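Local coordinates for protein DELTA1-pyrroline-2-carboxylate reductase (Thermococcus litoralis DSM 5473, PDB 6T3E) that probably catalyses the NAD(P)H-dependent reduction of delta1-pyrroline-2-carboxylate to L-proline, a step of L-hydroxyproline metabolism, at residues S151-I157 and S217-A223; E238-S244 and R313-K319. One frame throughout, in Å; residues are numbered along the deposited sequence.

Interaction 1. Residues S151-I157 and S217-A223. With NAI (1,4-dihydronicotinamide adenine dinucleotide), chain F.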
ATOM      1  N   SER B 151     -14.366 -19.605 -31.738  1.00 71.46           N
ATOM      2  CA  SER B 151     -14.657 -18.177 -31.812  1.00 71.45           C
ATOM      3  C   SER B 151     -13.732 -17.507 -32.822  1.00 74.03           C
ATOM      4  O   SER B 151     -12.514 -17.699 -32.778  1.00 78.41           O
ATOM      5  CB  SER B 151     -14.477 -17.526 -30.437  1.00 68.74           C
ATOM      6  OG  SER B 151     -15.225 -18.182 -29.423  1.00 68.45           O
ATOM      7  N   LYS B 152     -14.301 -16.720 -33.739  1.00 69.23           N
ATOM      8  CA  LYS B 152     -13.477 -16.020 -34.723  1.00 66.52           C
ATOM      9  C   LYS B 152     -13.705 -14.514 -34.760  1.00 59.87           C
ATOM     10  O   LYS B 152     -12.792 -13.784 -35.157  1.00 55.25           O
ATOM     11  CB  LYS B 152     -13.632 -16.616 -36.139  1.00 70.16           C
ATOM     12  CG  LYS B 152     -15.010 -17.146 -36.541  1.00 75.62           C
ATOM     13  CD  LYS B 152     -15.183 -17.025 -38.069  1.00 80.21           C
ATOM     14  CE  LYS B 152     -16.574 -17.435 -38.603  1.00 80.54           C
ATOM     15  NZ  LYS B 152     -16.810 -18.896 -38.679  1.00 80.33           N
ATOM     16  N   ILE B 153     -14.868 -14.022 -34.357  1.00 59.70           N
ATOM     17  CA  ILE B 153     -15.192 -12.597 -34.388  1.00 53.92           C
ATOM     18  C   ILE B 153     -15.207 -12.089 -32.949  1.00 49.92           C
ATOM     19  O   ILE B 153     -15.869 -12.672 -32.080  1.00 44.33           O
ATOM     20  CB  ILE B 153     -16.550 -12.329 -35.077  1.00 55.64           C
ATOM     21  CG1 ILE B 153     -16.660 -13.064 -36.426  1.00 59.54           C
ATOM     22  CG2 ILE B 153     -16.737 -10.854 -35.307  1.00 56.43           C
ATOM     23  CD1 ILE B 153     -17.635 -14.243 -36.449  1.00 60.27           C
ATOM     24  N   ALA B 154     -14.448 -11.022 -32.692  1.00 49.82           N
ATOM     25  CA  ALA B 154     -14.363 -10.412 -31.374  1.00 47.64           C
ATOM     26  C   ALA B 154     -14.846  -8.973 -31.447  1.00 56.48           C
ATOM     27  O   ALA B 154     -14.397  -8.208 -32.308  1.00 59.03           O
ATOM     28  CB  ALA B 154     -12.936 -10.450 -30.835  1.00 41.95           C
ATOM     29  N   GLY B 155     -15.713  -8.590 -30.517  1.00 60.08           N
ATOM     30  CA  GLY B 155     -16.227  -7.230 -30.433  1.00 57.05           C
ATOM     31  C   GLY B 155     -15.590  -6.501 -29.264  1.00 57.70           C
ATOM     32  O   GLY B 155     -15.430  -7.067 -28.178  1.00 55.74           O
ATOM     33  N   ILE B 156     -15.246  -5.236 -29.493  1.00 59.09           N
ATOM     34  CA  ILE B 156     -14.558  -4.420 -28.503  1.00 57.19           C
ATOM     35  C   ILE B 156     -15.353  -3.143 -28.285  1.00 55.92           C
ATOM     36  O   ILE B 156     -15.641  -2.413 -29.239  1.00 59.47           O
ATOM     37  CB  ILE B 156     -13.114  -4.101 -28.930  1.00 56.63           C
ATOM     38  CG1 ILE B 156     -12.446  -5.367 -29.467  1.00 62.52           C
ATOM     39  CG2 ILE B 156     -12.337  -3.546 -27.770  1.00 55.21           C
ATOM     40  CD1 ILE B 156     -11.052  -5.166 -29.991  1.00 63.81           C
ATOM     41  N   ILE B 157     -15.705  -2.884 -27.034  1.00 50.15           N
ATOM     42  CA  ILE B 157     -16.408  -1.677 -26.633  1.00 46.39           C
ATOM     43  C   ILE B 157     -15.483  -0.909 -25.702  1.00 44.43           C
ATOM     44  O   ILE B 157     -15.138  -1.401 -24.618  1.00 42.91           O
ATOM     45  CB  ILE B 157     -17.746  -2.000 -25.951  1.00 49.99           C
ATOM     46  CG1 ILE B 157     -18.743  -2.516 -26.983  1.00 54.11           C
ATOM     47  CG2 ILE B 157     -18.313  -0.775 -25.241  1.00 47.28           C
ATOM     48  CD1 ILE B 157     -19.839  -3.316 -26.377  1.00 58.89           C
ATOM     49  N   SER B 217     -20.566 -10.503 -31.961  1.00 63.24           N
ATOM     50  CA  SER B 217     -19.390 -10.994 -31.255  1.00 59.68           C
ATOM     51  C   SER B 217     -19.494 -12.478 -30.922  1.00 62.81           C
ATOM     52  O   SER B 217     -20.538 -12.959 -30.473  1.00 67.04           O
ATOM     53  CB  SER B 217     -19.190 -10.216 -29.956  1.00 56.85           C
ATOM     54  OG  SER B 217     -18.762  -8.896 -30.204  1.00 57.89           O
ATOM     55  N   ASP B 218     -18.386 -13.192 -31.114  1.00 62.58           N
ATOM     56  CA  ASP B 218     -18.200 -14.481 -30.460  1.00 61.45           C
ATOM     57  C   ASP B 218     -17.561 -14.289 -29.086  1.00 59.62           C
ATOM     58  O   ASP B 218     -17.916 -14.992 -28.132  1.00 59.00           O
ATOM     59  CB  ASP B 218     -17.341 -15.403 -31.335  1.00 63.62           C
ATOM     60  CG  ASP B 218     -18.055 -15.858 -32.614  1.00 66.15           C
ATOM     61  OD1 ASP B 218     -19.275 -16.150 -32.568  1.00 67.49           O
ATOM     62  OD2 ASP B 218     -17.390 -15.922 -33.672  1.00 64.63           O
ATOM     63  N   ILE B 219     -16.650 -13.313 -28.975  1.00 57.06           N
ATOM     64  CA  ILE B 219     -16.056 -12.863 -27.719  1.00 49.84           C
ATOM     65  C   ILE B 219     -16.190 -11.347 -27.655  1.00 46.78           C
ATOM     66  O   ILE B 219     -15.826 -10.648 -28.604  1.00 47.62           O
ATOM     67  CB  ILE B 219     -14.572 -13.257 -27.604  1.00 46.71           C
ATOM     68  CG1 ILE B 219     -14.419 -14.774 -27.543  1.00 45.78           C
ATOM     69  CG2 ILE B 219     -13.940 -12.611 -26.373  1.00 44.64           C
ATOM     70  CD1 ILE B 219     -12.986 -15.231 -27.633  1.00 42.38           C
ATOM     71  N   LEU B 220     -16.691 -10.835 -26.542  1.00 46.35           N
ATOM     72  CA  LEU B 220     -16.878  -9.403 -26.384  1.00 48.68           C
ATOM     73  C   LEU B 220     -15.914  -8.870 -25.340  1.00 47.41           C
ATOM     74  O   LEU B 220     -15.810  -9.422 -24.239  1.00 48.78           O
ATOM     75  CB  LEU B 220     -18.317  -9.070 -25.981  1.00 54.06           C
ATOM     76  CG  LEU B 220     -18.607  -7.582 -25.761  1.00 52.06           C
ATOM     77  CD1 LEU B 220     -18.395  -6.810 -27.053  1.00 55.05           C
ATOM     78  CD2 LEU B 220     -20.009  -7.382 -25.233  1.00 46.19           C
ATOM     79  N   ILE B 221     -15.234  -7.781 -25.680  1.00 46.53           N
ATOM     80  CA  ILE B 221     -14.296  -7.112 -24.790  1.00 44.43           C
ATOM     81  C   ILE B 221     -14.907  -5.763 -24.433  1.00 47.06           C
ATOM     82  O   ILE B 221     -15.199  -4.956 -25.323  1.00 49.53           O
ATOM     83  CB  ILE B 221     -12.916  -6.932 -25.449  1.00 38.92           C
ATOM     84  CG1 ILE B 221     -12.193  -8.269 -25.617  1.00 38.07           C
ATOM     85  CG2 ILE B 221     -12.068  -5.942 -24.669  1.00 33.10           C
ATOM     86  CD1 ILE B 221     -11.147  -8.247 -26.723  1.00 39.17           C
ATOM     87  N   VAL B 222     -15.102  -5.521 -23.139  1.00 44.28           N
ATOM     88  CA  VAL B 222     -15.602  -4.251 -22.628  1.00 44.78           C
ATOM     89  C   VAL B 222     -14.529  -3.689 -21.697  1.00 47.83           C
ATOM     90  O   VAL B 222     -14.165  -4.337 -20.704  1.00 46.51           O
ATOM     91  CB  VAL B 222     -16.951  -4.409 -21.905  1.00 44.35           C
ATOM     92  CG1 VAL B 222     -17.649  -3.075 -21.821  1.00 46.53           C
ATOM     93  CG2 VAL B 222     -17.856  -5.419 -22.621  1.00 40.01           C
ATOM     94  N   ALA B 223     -14.010  -2.484 -22.032  1.00 46.82           N
ATOM     95  CA  ALA B 223     -12.921  -1.775 -21.317  1.00 42.54           C
ATOM     96  C   ALA B 223     -13.211  -0.269 -21.387  1.00 40.92           C
ATOM     97  O   ALA B 223     -12.527   0.529 -22.052  1.00 35.86           O
ATOM     98  CB  ALA B 223     -11.542  -2.088 -21.901  1.00 37.07           C
TER
HETATM   99  PA  NAI F 402      -8.750   4.678 -21.252  1.00 31.72           P
HETATM  100  O1A NAI F 402      -9.269   6.027 -20.829  1.00 29.19           O
HETATM  101  O2A NAI F 402      -7.377   4.827 -21.878  1.00 40.13           O
HETATM  102  O5B NAI F 402      -9.787   3.890 -22.259  1.00 33.81           O
HETATM  103  C5B NAI F 402     -11.151   3.953 -21.861  1.00 38.51           C
HETATM  104  C4B NAI F 402     -12.065   3.908 -23.163  1.00 42.55           C
HETATM  105  O4B NAI F 402     -13.307   3.773 -22.837  1.00 43.09           O
HETATM  106  C3B NAI F 402     -11.960   5.261 -23.903  1.00 43.60           C
HETATM  107  O3B NAI F 402     -11.513   5.035 -25.163  1.00 44.35           O
HETATM  108  C2B NAI F 402     -13.400   5.813 -23.868  1.00 38.88           C
HETATM  109  O2B NAI F 402     -13.676   6.673 -25.081  1.00 33.85           O
HETATM  110  C1B NAI F 402     -14.121   4.727 -23.863  1.00 42.64           C
HETATM  111  N9A NAI F 402     -15.454   4.953 -23.375  1.00 40.24           N
HETATM  112  C8A NAI F 402     -15.714   5.585 -22.228  1.00 38.55           C
HETATM  113  N7A NAI F 402     -17.034   5.622 -22.080  1.00 38.48           N
HETATM  114  C5A NAI F 402     -17.592   5.009 -23.137  1.00 38.73           C
HETATM  115  C6A NAI F 402     -18.910   4.783 -23.453  1.00 44.54           C
HETATM  116  N6A NAI F 402     -20.151   5.121 -22.782  1.00 47.56           N
HETATM  117  N1A NAI F 402     -19.228   4.142 -24.576  1.00 47.41           N
HETATM  118  C2A NAI F 402     -18.238   3.706 -25.393  1.00 48.92           C
HETATM  119  N3A NAI F 402     -16.937   3.926 -25.078  1.00 44.31           N
HETATM  120  C4A NAI F 402     -16.625   4.591 -23.937  1.00 38.15           C
HETATM  121  O3  NAI F 402      -8.666   3.771 -19.859  1.00 36.86           O
HETATM  122  PN  NAI F 402      -8.200   2.171 -19.835  1.00 35.12           P
HETATM  123  O1N NAI F 402      -6.777   2.188 -19.314  1.00 31.24           O
HETATM  124  O2N NAI F 402      -8.323   1.543 -21.195  1.00 33.90           O
HETATM  125  O5D NAI F 402      -9.159   1.361 -18.804  1.00 37.88           O
HETATM  126  C5D NAI F 402     -10.349   0.867 -19.298  1.00 38.37           C
HETATM  127  C4D NAI F 402     -11.192   0.349 -18.103  1.00 39.06           C
HETATM  128  O4D NAI F 402     -10.644  -0.711 -17.543  1.00 36.66           O
HETATM  129  C3D NAI F 402     -11.252   1.420 -17.004  1.00 36.72           C
HETATM  130  O3D NAI F 402     -12.528   1.449 -16.477  1.00 36.34           O
HETATM  131  C2D NAI F 402     -10.284   0.923 -15.920  1.00 37.62           C
HETATM  132  O2D NAI F 402     -10.693   1.537 -14.581  1.00 25.91           O
HETATM  133  C1D NAI F 402     -10.444  -0.373 -15.976  1.00 38.30           C
HETATM  134  N1N NAI F 402      -9.239  -1.069 -15.497  1.00 42.26           N
HETATM  135  C2N NAI F 402      -9.342  -2.255 -14.668  1.00 42.10           C
HETATM  136  C3N NAI F 402      -8.140  -3.236 -14.571  1.00 37.87           C
HETATM  137  C7N NAI F 402      -8.504  -4.716 -14.272  1.00 35.60           C
HETATM  138  O7N NAI F 402      -9.644  -4.996 -14.207  1.00 38.91           O
HETATM  139  N7N NAI F 402      -7.444  -5.730 -14.078  1.00 33.93           N
HETATM  140  C4N NAI F 402      -6.857  -2.958 -15.328  1.00 33.91           C
HETATM  141  C5N NAI F 402      -6.677  -1.481 -15.704  1.00 32.76           C
HETATM  142  C6N NAI F 402      -7.918  -0.581 -15.845  1.00 42.36           C
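The Asp218 carboxylate takes the backbone amides of Lys152 and Ile153 on one oxygen, OD2, and the two come from opposite faces of its plane. Both N-H groups meet it on the anti side, well out of the plane, with Lys152 N and Ile153 N each 3.2 Å from Asp218 OD2. The other oxygen, OD1, turns to Arg148 and Arg237 in salt bridges, so the carboxylate is gripped on both oxygens and probably stays ionised. The CD1 methyl of Ile153 lies beside Asp218 OD2. In return, Ile153 O accepts from Asp218 N and Ile219 N together, and parallel pairing starts from there. Gly155 N to Ile219 O (2.8 Å), Ile221 N to Gly155 O, Ile157 N to Ile221 O and Ala223 N to Ile157 O carry it on.

On one face of the sheet Ile156 and Ile221 lie alongside each other, CG2 to CG2 at 3.9 Å. On the sheet face that carries Ile157 and Leu220, Leu220, its CG anti to the backbone N (chi1 179°), reaches over with CD1 to 3.8 Å from Ile157 CD1. Ser217 OG, bonded to Ala213 O, rests against the bare CA of Gly155.

These are inner strands of the Rossmann-type sheet that binds the dinucleotide, and Ala223 belongs to the NADH pocket. Helix 161-173 packs over Ile156, Ile219 and Ile221, while helix 210-215 covers Ile157 and Leu220. Strand 178-182 continues the sheet beyond 153-157, and strand 241-244 beyond 219-222.

Interaction 2. Residues E238-S244 and R313-K319; sequences EGTHINS and REITLFK
Lys319 is brought back to Ser244 by two bends in its chain, at chi2 (62°) and again at chi3. They carry NZ to 2.6 Å from Ser244 OG in a hydrogen bond. His241 sets its CG opposite the backbone N (chi1 166°), so that its side chain crosses that of Thr316 at about a right angle. Thr316 OG1 then sits at the ring edge, 3.3 Å from His241 ND1, in a weak hydrogen bond.

The other ring nitrogen, NE2, donates to Asn243 OD1, approaching from above the amide plane instead of on a lone pair. That OD1 also touches the edge of Phe318, 3.4 Å from CD2, with the amide plane turned 80° from the ring. Asn243 ND2 is held by Thr143 OG1. The face of the sheet that carries Ile242 and Leu317 is apolar there, with Ile242 CB 3.9 Å from Leu317 CD1.

Parallel backbone bonds tie the strands together: Thr316 N to Thr240 O, Ile242 N to Thr316 O (2.7 Å), Phe318 N to Ile242 O and Ser244 N to Phe318 O. Before the paired strands, Gly239 N bonds only weakly to Glu314 O. At the exposed end Glu238 OE1 and Arg313 NH2 form a salt bridge whose modelled length is too short to trust in detail.

Thr316 OG1 also bonds Leu146 O and so has an acceptor for its own proton; if the weak ND1 bond is real, both ring nitrogens donate and His241 may be partly protonated. At the other end Glu254 bonds Ser244 OG and Asp279 makes a salt bridge to Lys319 NZ, so the charge of Lys319, whose side chain lies about 7 Å from the bound NADH, is probably balanced mainly by Asp279.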
ATOM      1  N   GLU B 238     -26.660 -16.326 -27.772  1.00 77.79           N
ATOM      2  CA  GLU B 238     -26.050 -17.426 -27.049  1.00 75.96           C
ATOM      3  C   GLU B 238     -24.654 -17.731 -27.587  1.00 75.58           C
ATOM      4  O   GLU B 238     -24.284 -17.372 -28.712  1.00 75.75           O
ATOM      5  CB  GLU B 238     -26.927 -18.674 -27.115  1.00 76.40           C
ATOM      6  CG  GLU B 238     -27.720 -18.831 -28.385  1.00 77.79           C
ATOM      7  CD  GLU B 238     -28.628 -20.048 -28.336  1.00 81.67           C
ATOM      8  OE1 GLU B 238     -28.343 -21.033 -29.056  1.00 85.88           O
ATOM      9  OE2 GLU B 238     -29.618 -20.025 -27.571  1.00 80.01           O
ATOM     10  N   GLY B 239     -23.868 -18.388 -26.742  1.00 76.15           N
ATOM     11  CA  GLY B 239     -22.545 -18.830 -27.105  1.00 77.28           C
ATOM     12  C   GLY B 239     -21.467 -17.776 -27.087  1.00 75.46           C
ATOM     13  O   GLY B 239     -20.331 -18.077 -27.468  1.00 77.23           O
ATOM     14  N   THR B 240     -21.768 -16.561 -26.653  1.00 70.91           N
ATOM     15  CA  THR B 240     -20.770 -15.507 -26.611  1.00 70.63           C
ATOM     16  C   THR B 240     -20.140 -15.445 -25.227  1.00 66.04           C
ATOM     17  O   THR B 240     -20.811 -15.667 -24.213  1.00 63.88           O
ATOM     18  CB  THR B 240     -21.363 -14.151 -26.985  1.00 74.78           C
ATOM     19  OG1 THR B 240     -21.942 -13.547 -25.823  1.00 77.33           O
ATOM     20  CG2 THR B 240     -22.408 -14.297 -28.086  1.00 76.47           C
ATOM     21  N   HIS B 241     -18.842 -15.145 -25.200  1.00 61.34           N
ATOM     22  CA  HIS B 241     -18.074 -14.969 -23.976  1.00 55.12           C
ATOM     23  C   HIS B 241     -17.720 -13.500 -23.817  1.00 51.17           C
ATOM     24  O   HIS B 241     -17.358 -12.835 -24.792  1.00 51.19           O
ATOM     25  CB  HIS B 241     -16.787 -15.805 -23.993  1.00 54.87           C
ATOM     26  CG  HIS B 241     -15.805 -15.411 -22.930  1.00 51.20           C
ATOM     27  ND1 HIS B 241     -15.993 -15.706 -21.596  1.00 50.46           N
ATOM     28  CD2 HIS B 241     -14.639 -14.729 -23.002  1.00 48.50           C
ATOM     29  CE1 HIS B 241     -14.981 -15.231 -20.892  1.00 47.68           C
ATOM     30  NE2 HIS B 241     -14.142 -14.638 -21.723  1.00 48.55           N
ATOM     31  N   ILE B 242     -17.863 -12.985 -22.595  1.00 51.80           N
ATOM     32  CA  ILE B 242     -17.675 -11.568 -22.299  1.00 50.90           C
ATOM     33  C   ILE B 242     -16.543 -11.414 -21.298  1.00 46.29           C
ATOM     34  O   ILE B 242     -16.539 -12.073 -20.252  1.00 48.50           O
ATOM     35  CB  ILE B 242     -18.953 -10.915 -21.735  1.00 51.67           C
ATOM     36  CG1 ILE B 242     -20.198 -11.452 -22.438  1.00 56.71           C
ATOM     37  CG2 ILE B 242     -18.876  -9.401 -21.854  1.00 44.25           C
ATOM     38  CD1 ILE B 242     -20.277 -11.064 -23.884  1.00 59.21           C
ATOM     39  N   ASN B 243     -15.612 -10.517 -21.601  1.00 41.44           N
ATOM     40  CA  ASN B 243     -14.598 -10.068 -20.656  1.00 38.27           C
ATOM     41  C   ASN B 243     -14.857  -8.599 -20.351  1.00 38.95           C
ATOM     42  O   ASN B 243     -14.826  -7.757 -21.257  1.00 37.79           O
ATOM     43  CB  ASN B 243     -13.187 -10.273 -21.211  1.00 36.22           C
ATOM     44  CG  ASN B 243     -12.854 -11.740 -21.426  1.00 41.11           C
ATOM     45  OD1 ASN B 243     -12.925 -12.546 -20.501  1.00 45.43           O
ATOM     46  ND2 ASN B 243     -12.475 -12.087 -22.645  1.00 42.03           N
ATOM     47  N   SER B 244     -15.148  -8.302 -19.088  1.00 37.96           N
ATOM     48  CA  SER B 244     -15.454  -6.949 -18.643  1.00 38.36           C
ATOM     49  C   SER B 244     -14.447  -6.548 -17.574  1.00 38.65           C
ATOM     50  O   SER B 244     -14.374  -7.181 -16.514  1.00 37.78           O
ATOM     51  CB  SER B 244     -16.889  -6.864 -18.112  1.00 43.79           C
ATOM     52  OG  SER B 244     -17.186  -5.570 -17.623  1.00 47.39           O
ATOM     53  N   ARG B 313     -24.413 -23.270 -25.761  1.00 90.24           N
ATOM     54  CA  ARG B 313     -25.503 -22.308 -25.702  1.00 92.85           C
ATOM     55  C   ARG B 313     -25.380 -21.325 -24.549  1.00 94.58           C
ATOM     56  O   ARG B 313     -25.986 -20.250 -24.610  1.00 95.91           O
ATOM     57  CB  ARG B 313     -26.846 -23.045 -25.599  1.00 93.29           C
ATOM     58  CG  ARG B 313     -27.030 -24.145 -26.642  1.00 94.80           C
ATOM     59  CD  ARG B 313     -28.490 -24.274 -27.073  1.00 97.21           C
ATOM     60  NE  ARG B 313     -28.641 -24.861 -28.408  1.00100.31           N
ATOM     61  CZ  ARG B 313     -28.137 -24.342 -29.527  1.00100.52           C
ATOM     62  NH1 ARG B 313     -28.335 -24.949 -30.691  1.00100.26           N
ATOM     63  NH2 ARG B 313     -27.437 -23.214 -29.486  1.00 99.90           N
ATOM     64  N   GLU B 314     -24.586 -21.638 -23.529  1.00 95.37           N
ATOM     65  CA  GLU B 314     -24.462 -20.732 -22.396  1.00 94.02           C
ATOM     66  C   GLU B 314     -23.726 -19.455 -22.796  1.00 89.44           C
ATOM     67  O   GLU B 314     -22.930 -19.434 -23.740  1.00 90.46           O
ATOM     68  CB  GLU B 314     -23.763 -21.414 -21.209  1.00 98.95           C
ATOM     69  CG  GLU B 314     -22.635 -22.383 -21.544  1.00102.50           C
ATOM     70  CD  GLU B 314     -22.195 -23.219 -20.339  1.00105.72           C
ATOM     71  OE1 GLU B 314     -21.016 -23.641 -20.291  1.00105.86           O
ATOM     72  OE2 GLU B 314     -23.028 -23.454 -19.435  1.00107.26           O
ATOM     73  N   ILE B 315     -24.042 -18.367 -22.101  1.00 74.00           N
ATOM     74  CA  ILE B 315     -23.323 -17.107 -22.243  1.00 62.52           C
ATOM     75  C   ILE B 315     -22.420 -16.946 -21.030  1.00 58.00           C
ATOM     76  O   ILE B 315     -22.901 -16.951 -19.889  1.00 56.93           O
ATOM     77  CB  ILE B 315     -24.279 -15.916 -22.380  1.00 55.85           C
ATOM     78  CG1 ILE B 315     -25.188 -16.106 -23.591  1.00 53.75           C
ATOM     79  CG2 ILE B 315     -23.488 -14.629 -22.506  1.00 51.99           C
ATOM     80  CD1 ILE B 315     -25.960 -14.893 -23.959  1.00 45.44           C
ATOM     81  N   THR B 316     -21.116 -16.819 -21.270  1.00 56.80           N
ATOM     82  CA  THR B 316     -20.122 -16.744 -20.207  1.00 55.48           C
ATOM     83  C   THR B 316     -19.606 -15.324 -20.060  1.00 52.11           C
ATOM     84  O   THR B 316     -19.280 -14.669 -21.054  1.00 52.22           O
ATOM     85  CB  THR B 316     -18.936 -17.678 -20.484  1.00 58.87           C
ATOM     86  OG1 THR B 316     -18.635 -17.673 -21.887  1.00 61.87           O
ATOM     87  CG2 THR B 316     -19.251 -19.098 -20.033  1.00 57.96           C
ATOM     88  N   LEU B 317     -19.479 -14.879 -18.811  1.00 51.97           N
ATOM     89  CA  LEU B 317     -19.018 -13.533 -18.492  1.00 51.78           C
ATOM     90  C   LEU B 317     -17.922 -13.612 -17.443  1.00 53.39           C
ATOM     91  O   LEU B 317     -18.161 -14.085 -16.327  1.00 56.76           O
ATOM     92  CB  LEU B 317     -20.169 -12.657 -17.987  1.00 48.51           C
ATOM     93  CG  LEU B 317     -19.761 -11.490 -17.089  1.00 42.53           C
ATOM     94  CD1 LEU B 317     -19.000 -10.451 -17.884  1.00 37.36           C
ATOM     95  CD2 LEU B 317     -20.987 -10.887 -16.429  1.00 47.58           C
ATOM     96  N   PHE B 318     -16.731 -13.123 -17.796  1.00 49.81           N
ATOM     97  CA  PHE B 318     -15.614 -13.003 -16.865  1.00 45.54           C
ATOM     98  C   PHE B 318     -15.524 -11.547 -16.426  1.00 42.56           C
ATOM     99  O   PHE B 318     -15.235 -10.663 -17.241  1.00 41.37           O
ATOM    100  CB  PHE B 318     -14.303 -13.464 -17.502  1.00 42.92           C
ATOM    101  CG  PHE B 318     -13.081 -13.156 -16.670  1.00 37.38           C
ATOM    102  CD1 PHE B 318     -12.990 -13.604 -15.362  1.00 38.15           C
ATOM    103  CD2 PHE B 318     -12.023 -12.429 -17.201  1.00 33.38           C
ATOM    104  CE1 PHE B 318     -11.873 -13.324 -14.594  1.00 37.92           C
ATOM    105  CE2 PHE B 318     -10.904 -12.147 -16.447  1.00 31.34           C
ATOM    106  CZ  PHE B 318     -10.828 -12.594 -15.137  1.00 38.81           C
ATOM    107  N   LYS B 319     -15.771 -11.303 -15.143  1.00 38.18           N
ATOM    108  CA  LYS B 319     -15.726  -9.964 -14.580  1.00 36.56           C
ATOM    109  C   LYS B 319     -14.403  -9.778 -13.860  1.00 37.53           C
ATOM    110  O   LYS B 319     -14.094 -10.525 -12.928  1.00 42.29           O
ATOM    111  CB  LYS B 319     -16.885  -9.730 -13.616  1.00 35.76           C
ATOM    112  CG  LYS B 319     -16.914  -8.307 -13.107  1.00 36.02           C
ATOM    113  CD  LYS B 319     -17.117  -7.341 -14.258  1.00 34.57           C
ATOM    114  CE  LYS B 319     -16.156  -6.176 -14.207  1.00 32.49           C
ATOM    115  NZ  LYS B 319     -16.614  -5.111 -15.161  1.00 32.88           N
TER

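Both interactions belong to one eight-stranded parallel sheet, with centres 10 Å apart, in which strands 153-157, 219-222, 241-244 and 316-319 stand side by side in that order. Interaction 1 closes before interaction 2 opens along the chain. The seam between them is formed by 219-222 and 241-244, consecutive strands joined by probable hydrogen bonds from Leu220 N to His241 O (2.7 Å) and from Asn243 N to Leu220 O, with Leu220 CB packed on Ile242 CD1. Leu220 is thus paired on both sides, with Gly155 in interaction 1 and with strand 241-244 of interaction 2. Together the two contacts make up the four central strands of the dinucleotide-binding sheet.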